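PDB 4CJX: C-1-tetrahydrofolate synthase, cytoplasmic, putative from Trypanosoma brucei, which probably catalyses the NADP+-dependent oxidation of methylenetetrahydrofolate and the hydrolysis of the resulting methenyltetrahydrofolate in one-carbon metabolism. Local coordinates for residues Thr61-Cys64 and Ser70-Tyr73; Val120-Pro125 and Gly193-Leu198. One frame throughout, in Å; residues are numbered along the deposited sequence.

Overall arrangement
From the N terminus, contact 1 forms first: strand 58-64 ends, residues 65-67 make the connection, and the first turn of helix 68-83 packs back against Ile63. That loop is closed before contact 2 begins, so the two lie in series without crossing. The chain then passes through strand 87-93 to strand 117-120, which runs parallel beside strand 58-64, and the loop after it reaches 67 residues ahead to the turn before helix 197-206. Contact 2 thus joins the catalytic and NAD(P)-binding family regions. The contact centres lie about 12 Å apart, and the contacts meet where Ile62 O faces Gln121 N in a probable hydrogen bond. Both touch the inhibitor.

Contact 1 of 2, residues Thr61-Cys64 and Ser70-Tyr73; sequences TIIC and SQTY. With 9L9 ((2S)-2-[[4-[[2,4-bis(azanyl)-6-oxidanylidene-1H-pyrimidin-5-yl]carbamoylamino]phenyl]carbonylamino]pentanedioic acid), chain G.
Ile63 meets Ser70 and Gln71 through a single methyl group. Its CD1 lies 3.6 Å from Gln71 N, against the helix backbone, and 3.8 Å from Ser70 C. With CG1 anti to the backbone N (chi1 -179°) and the chain extended beyond it, CD1 is the far end of a straight arm that spans the gap between strand and helix. Two aliphatic groups complete this apolar contact: Ser70 CB is 4.0 Å from CD1, and Gln71 CG is 3.9 Å from it. The pairing is small, burying 97 Å², and has no hydrogen bond across it; Val74, one turn further along the helix, also touches Ile63.

The segments belong to a beta-alpha-beta unit made of strand 58-64, helix 68-83 and strand 87-93, and the same helix supplies part of the inhibitor pocket.

Its aromatic contact there comes from Tyr73, whose ring lies face to face and nearly parallel with the inhibitor's benzoyl ring. Tyr73 CE1 is 3.5 Å from 9L9 C3B, while C2B sits 3.8 Å above the centre of the tyrosine ring. At the glutamate tail, Thr72 CG2 approaches the carboxylate carbon 9L9 CD at 4.0 Å.

Polar bonds lead elsewhere: Thr72 OG1 is hydrogen-bonded to Lys68 O within the helix, and Thr61 OG1 to Arg78 NE.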
loop_
_atom_site.group_PDB
_atom_site.type_symbol
_atom_site.label_atom_id
_atom_site.label_comp_id
_atom_site.label_asym_id
_atom_site.label_seq_id
_atom_site.Cartn_x
_atom_site.Cartn_y
_atom_site.Cartn_z
ATOM N N THR B 61 -4.618 9.886 24.128
ATOM C CA THR B 61 -5.452 8.742 23.715
ATOM C C THR B 61 -6.949 8.996 23.926
ATOM O O THR B 61 -7.378 9.355 25.020
ATOM C CB THR B 61 -5.087 7.477 24.499
ATOM O OG1 THR B 61 -5.188 7.760 25.891
ATOM C CG2 THR B 61 -3.669 7.011 24.172
ATOM N N ILE B 62 -7.723 8.782 22.870
ATOM C CA ILE B 62 -9.159 8.922 22.871
ATOM C C ILE B 62 -9.778 7.540 22.755
ATOM O O ILE B 62 -9.484 6.801 21.833
ATOM C CB ILE B 62 -9.630 9.761 21.671
ATOM C CG1 ILE B 62 -9.032 11.180 21.723
ATOM C CG2 ILE B 62 -11.149 9.814 21.622
ATOM C CD1 ILE B 62 -9.291 12.000 20.473
ATOM N N ILE B 63 -10.631 7.194 23.707
ATOM C CA ILE B 63 -11.405 5.973 23.637
ATOM C C ILE B 63 -12.890 6.318 23.612
ATOM O O ILE B 63 -13.359 7.152 24.389
ATOM C CB ILE B 63 -11.037 5.010 24.787
ATOM C CG1 ILE B 63 -11.837 3.704 24.682
ATOM C CG2 ILE B 63 -11.283 5.643 26.149
ATOM C CD1 ILE B 63 -11.369 2.628 25.645
ATOM N N CYS B 64 -13.610 5.709 22.675
ATOM C CA CYS B 64 -15.054 5.832 22.586
ATOM C C CYS B 64 -15.669 4.503 23.035
ATOM O O CYS B 64 -15.262 3.440 22.565
ATOM C CB CYS B 64 -15.490 6.133 21.151
ATOM S SG CYS B 64 -14.879 7.683 20.448
ATOM N N SER B 70 -10.385 -2.770 24.423
ATOM C CA SER B 70 -9.938 -1.400 24.125
ATOM C C SER B 70 -9.543 -0.653 25.417
ATOM O O SER B 70 -8.489 0.004 25.482
ATOM C CB SER B 70 -11.020 -0.629 23.386
ATOM O OG SER B 70 -11.174 -1.072 22.052
ATOM N N GLN B 71 -10.370 -0.770 26.446
ATOM C CA GLN B 71 -10.049 -0.159 27.739
ATOM C C GLN B 71 -8.693 -0.604 28.256
ATOM O O GLN B 71 -7.886 0.231 28.711
ATOM C CB GLN B 71 -11.114 -0.471 28.786
ATOM C CG GLN B 71 -12.387 0.331 28.581
ATOM C CD GLN B 71 -13.355 0.153 29.721
ATOM O OE1 GLN B 71 -13.169 -0.709 30.571
ATOM N NE2 GLN B 71 -14.384 0.992 29.766
ATOM N N THR B 72 -8.445 -1.916 28.197
ATOM C CA THR B 72 -7.168 -2.451 28.608
ATOM C C THR B 72 -6.014 -1.851 27.822
ATOM O O THR B 72 -5.013 -1.478 28.417
ATOM C CB THR B 72 -7.106 -3.971 28.432
ATOM O OG1 THR B 72 -8.137 -4.557 29.215
ATOM C CG2 THR B 72 -5.766 -4.525 28.873
ATOM N N TYR B 73 -6.135 -1.778 26.500
ATOM C CA TYR B 73 -4.995 -1.344 25.688
ATOM C C TYR B 73 -4.694 0.141 25.905
ATOM O O TYR B 73 -3.554 0.542 26.012
ATOM C CB TYR B 73 -5.201 -1.666 24.200
ATOM C CG TYR B 73 -5.550 -3.121 23.913
ATOM C CD1 TYR B 73 -5.053 -4.159 24.701
ATOM C CD2 TYR B 73 -6.377 -3.465 22.831
ATOM C CE1 TYR B 73 -5.375 -5.488 24.426
ATOM C CE2 TYR B 73 -6.700 -4.798 22.550
ATOM C CZ TYR B 73 -6.193 -5.800 23.356
ATOM O OH TYR B 73 -6.519 -7.131 23.139
HETATM N N2A 9L9 G . -5.661 3.623 17.138
HETATM N N1 9L9 G . -6.127 1.298 17.618
HETATM C C2 9L9 G . -5.196 2.267 17.457
HETATM N N3 9L9 G . -3.828 2.022 17.566
HETATM C C4 9L9 G . -3.543 0.683 17.870
HETATM O O4A 9L9 G . -2.342 0.481 17.954
HETATM N N5A 9L9 G . -4.130 -1.597 18.495
HETATM C C5 9L9 G . -4.484 -0.342 18.030
HETATM C C6 9L9 G . -5.788 0.025 17.914
HETATM N N7 9L9 G . -6.843 -0.976 18.068
HETATM O O8A 9L9 G . -3.372 -0.911 20.535
HETATM N N9 9L9 G . -3.404 -3.105 20.031
HETATM C C1B 9L9 G . -2.855 -3.612 21.175
HETATM C C2B 9L9 G . -2.920 -5.008 21.356
HETATM C C3B 9L9 G . -2.408 -5.628 22.498
HETATM C C4B 9L9 G . -1.810 -4.875 23.511
HETATM C C5B 9L9 G . -1.698 -3.482 23.309
HETATM C C6B 9L9 G . -2.220 -2.857 22.170
HETATM C C7B 9L9 G . -1.195 -5.567 24.714
HETATM O O7B 9L9 G . -0.254 -5.023 25.239
HETATM C CAW 9L9 G . -3.647 -1.799 19.744
HETATM N N 9L9 G . -1.602 -6.783 25.140
HETATM C CA 9L9 G . -0.980 -7.550 26.214
HETATM C C 9L9 G . -0.163 -8.654 25.585
HETATM O OXT 9L9 G . -0.487 -9.008 24.441
HETATM C CB 9L9 G . -1.950 -8.257 27.129
HETATM C CG 9L9 G . -3.282 -7.539 27.205
HETATM C CD 9L9 G . -4.032 -8.052 28.395
HETATM O OE1 9L9 G . -3.491 -7.962 29.496
HETATM O OE2 9L9 G . -5.157 -8.545 28.228
HETATM O O 9L9 G . 0.781 -9.202 26.203
#

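Contact 2 of 2, residues Val120-Pro125 and Gly193-Leu198; sequences VQLPLP and GDIAGL. With 9L9 ((2S)-2-[[4-[[2,4-bis(azanyl)-6-oxidanylidene-1H-pyrimidin-5-yl]carbamoylamino]phenyl]carbonylamino]pentanedioic acid), chain G.
Gly193 O is gripped from opposite faces of its plane: the bond from Ala196 N (3.0 Å) closes the type I turn presenting Asp194 and Ile195 to Leu122, and that from Leu198 N ties the turn to the start of helix 197-206. Across the gap the touch is light: Leu122 CD1 stands 4.3 Å from Asp194 OD1 and 4.5 Å from Ile195 CD1, the latter the apolar part. Asp194 OD2 forms a salt bridge with Lys130.

Here the catalytic and NAD(P)-binding family regions meet at the inhibitor's pyrimidine head; Ile195 belongs to its pocket and to the NADP(+) site. N2A donates to Val120 O at 2.7 Å, bent to 140°. Leu122 N gives a nearly straight bond (171°) to N1, and N7 donates to Leu122 O at 2.8 Å. Ile195, its CG1 between backbone N and carbonyl carbon (chi1 45°), puts CD1 under one pyrimidine face, 3.5 Å from C4. Over the opposite face the Gln121 amide lies roughly parallel, NE2 3.4 Å from C6, its OE1 held by Lys77.

Asp144 and Lys77 add hydrogen bonds to the inhibitor, but the donor-acceptor-donor pattern of N2A, N1 and N7 suggests that this edge is read by main-chain groups.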
loop_
_atom_site.group_PDB
_atom_site.type_symbol
_atom_site.label_atom_id
_atom_site.label_comp_id
_atom_site.label_asym_id
_atom_site.label_seq_id
_atom_site.Cartn_x
_atom_site.Cartn_y
_atom_site.Cartn_z
ATOM N N VAL B 120 -6.425 7.622 18.303
ATOM C CA VAL B 120 -7.867 7.387 18.357
ATOM C C VAL B 120 -8.040 5.866 18.377
ATOM O O VAL B 120 -7.878 5.214 17.357
ATOM C CB VAL B 120 -8.617 8.035 17.157
ATOM C CG1 VAL B 120 -10.096 7.652 17.151
ATOM C CG2 VAL B 120 -8.439 9.555 17.154
ATOM N N GLN B 121 -8.341 5.310 19.547
ATOM C CA GLN B 121 -8.414 3.856 19.708
ATOM C C GLN B 121 -9.537 3.241 18.852
ATOM O O GLN B 121 -10.675 3.665 18.890
ATOM C CB GLN B 121 -8.551 3.482 21.191
ATOM C CG GLN B 121 -8.358 2.001 21.510
ATOM C CD GLN B 121 -6.931 1.495 21.374
ATOM O OE1 GLN B 121 -5.958 2.249 21.480
ATOM N NE2 GLN B 121 -6.801 0.195 21.172
ATOM N N LEU B 122 -9.157 2.275 18.023
ATOM C CA LEU B 122 -10.091 1.565 17.171
ATOM C C LEU B 122 -10.404 0.211 17.821
ATOM O O LEU B 122 -9.558 -0.351 18.534
ATOM C CB LEU B 122 -9.467 1.348 15.775
ATOM C CG LEU B 122 -8.808 2.532 15.055
ATOM C CD1 LEU B 122 -8.196 2.100 13.724
ATOM C CD2 LEU B 122 -9.821 3.637 14.841
ATOM N N PRO B 123 -11.575 -0.365 17.521
ATOM C CA PRO B 123 -12.559 0.140 16.564
ATOM C C PRO B 123 -13.371 1.297 17.143
ATOM O O PRO B 123 -13.572 1.367 18.355
ATOM C CB PRO B 123 -13.457 -1.082 16.298
ATOM C CG PRO B 123 -13.314 -1.932 17.526
ATOM C CD PRO B 123 -11.898 -1.736 17.985
ATOM N N LEU B 124 -13.782 2.212 16.274
ATOM C CA LEU B 124 -14.773 3.225 16.615
ATOM C C LEU B 124 -16.185 2.621 16.567
ATOM O O LEU B 124 -16.393 1.575 15.962
ATOM C CB LEU B 124 -14.656 4.408 15.660
ATOM C CG LEU B 124 -13.428 5.293 15.905
ATOM C CD1 LEU B 124 -13.231 6.255 14.737
ATOM C CD2 LEU B 124 -13.545 6.055 17.231
ATOM N N PRO B 125 -17.155 3.269 17.227
ATOM C CA PRO B 125 -18.522 2.792 17.125
ATOM C C PRO B 125 -19.019 2.831 15.682
ATOM O O PRO B 125 -18.700 3.772 14.949
ATOM C CB PRO B 125 -19.311 3.765 18.000
ATOM C CG PRO B 125 -18.425 4.941 18.207
ATOM C CD PRO B 125 -17.036 4.404 18.156
ATOM N N GLY B 193 -5.221 -5.547 7.822
ATOM C CA GLY B 193 -5.680 -4.417 8.627
ATOM C C GLY B 193 -4.827 -3.153 8.473
ATOM O O GLY B 193 -3.599 -3.226 8.375
ATOM N N ASP B 194 -5.491 -1.994 8.470
ATOM C CA ASP B 194 -4.813 -0.723 8.180
ATOM C C ASP B 194 -3.572 -0.414 9.034
ATOM O O ASP B 194 -2.639 0.191 8.534
ATOM C CB ASP B 194 -5.791 0.492 8.129
ATOM C CG ASP B 194 -6.775 0.560 9.285
ATOM O OD1 ASP B 194 -6.558 -0.060 10.374
ATOM O OD2 ASP B 194 -7.809 1.277 9.105
ATOM N N ILE B 195 -3.548 -0.847 10.285
ATOM C CA ILE B 195 -2.365 -0.647 11.150
ATOM C C ILE B 195 -1.536 -1.911 11.422
ATOM O O ILE B 195 -0.523 -1.842 12.138
ATOM C CB ILE B 195 -2.708 0.008 12.511
ATOM C CG1 ILE B 195 -3.941 -0.620 13.163
ATOM C CG2 ILE B 195 -2.934 1.492 12.331
ATOM C CD1 ILE B 195 -4.309 0.040 14.479
ATOM N N ALA B 196 -1.953 -3.039 10.858
ATOM C CA ALA B 196 -1.242 -4.292 11.050
ATOM C C ALA B 196 -0.886 -4.941 9.711
ATOM O O ALA B 196 0.171 -4.655 9.169
ATOM C CB ALA B 196 -2.052 -5.236 11.911
ATOM N N GLY B 197 -1.768 -5.790 9.182
ATOM C CA GLY B 197 -1.460 -6.586 7.982
ATOM C C GLY B 197 -1.015 -5.744 6.784
ATOM O O GLY B 197 0.011 -6.021 6.151
ATOM N N LEU B 198 -1.783 -4.700 6.485
ATOM C CA LEU B 198 -1.524 -3.845 5.330
ATOM C C LEU B 198 -0.113 -3.236 5.374
ATOM O O LEU B 198 0.722 -3.544 4.527
ATOM C CB LEU B 198 -2.620 -2.786 5.215
ATOM C CG LEU B 198 -2.518 -1.804 4.042
ATOM C CD1 LEU B 198 -3.183 -2.348 2.786
ATOM C CD2 LEU B 198 -3.152 -0.477 4.410
HETATM N N2A 9L9 G . -5.661 3.623 17.138
HETATM N N1 9L9 G . -6.127 1.298 17.618
HETATM C C2 9L9 G . -5.196 2.267 17.457
HETATM N N3 9L9 G . -3.828 2.022 17.566
HETATM C C4 9L9 G . -3.543 0.683 17.870
HETATM O O4A 9L9 G . -2.342 0.481 17.954
HETATM N N5A 9L9 G . -4.130 -1.597 18.495
HETATM C C5 9L9 G . -4.484 -0.342 18.030
HETATM C C6 9L9 G . -5.788 0.025 17.914
HETATM N N7 9L9 G . -6.843 -0.976 18.068
HETATM O O8A 9L9 G . -3.372 -0.911 20.535
HETATM N N9 9L9 G . -3.404 -3.105 20.031
HETATM C C1B 9L9 G . -2.855 -3.612 21.175
HETATM C C2B 9L9 G . -2.920 -5.008 21.356
HETATM C C3B 9L9 G . -2.408 -5.628 22.498
HETATM C C4B 9L9 G . -1.810 -4.875 23.511
HETATM C C5B 9L9 G . -1.698 -3.482 23.309
HETATM C C6B 9L9 G . -2.220 -2.857 22.170
HETATM C C7B 9L9 G . -1.195 -5.567 24.714
HETATM O O7B 9L9 G . -0.254 -5.023 25.239
HETATM C CAW 9L9 G . -3.647 -1.799 19.744
HETATM N N 9L9 G . -1.602 -6.783 25.140
HETATM C CA 9L9 G . -0.980 -7.550 26.214
HETATM C C 9L9 G . -0.163 -8.654 25.585
HETATM O OXT 9L9 G . -0.487 -9.008 24.441
HETATM C CB 9L9 G . -1.950 -8.257 27.129
HETATM C CG 9L9 G . -3.282 -7.539 27.205
HETATM C CD 9L9 G . -4.032 -8.052 28.395
HETATM O OE1 9L9 G . -3.491 -7.962 29.496
HETATM O OE2 9L9 G . -5.157 -8.545 28.228
HETATM O O 9L9 G . 0.781 -9.202 26.203
#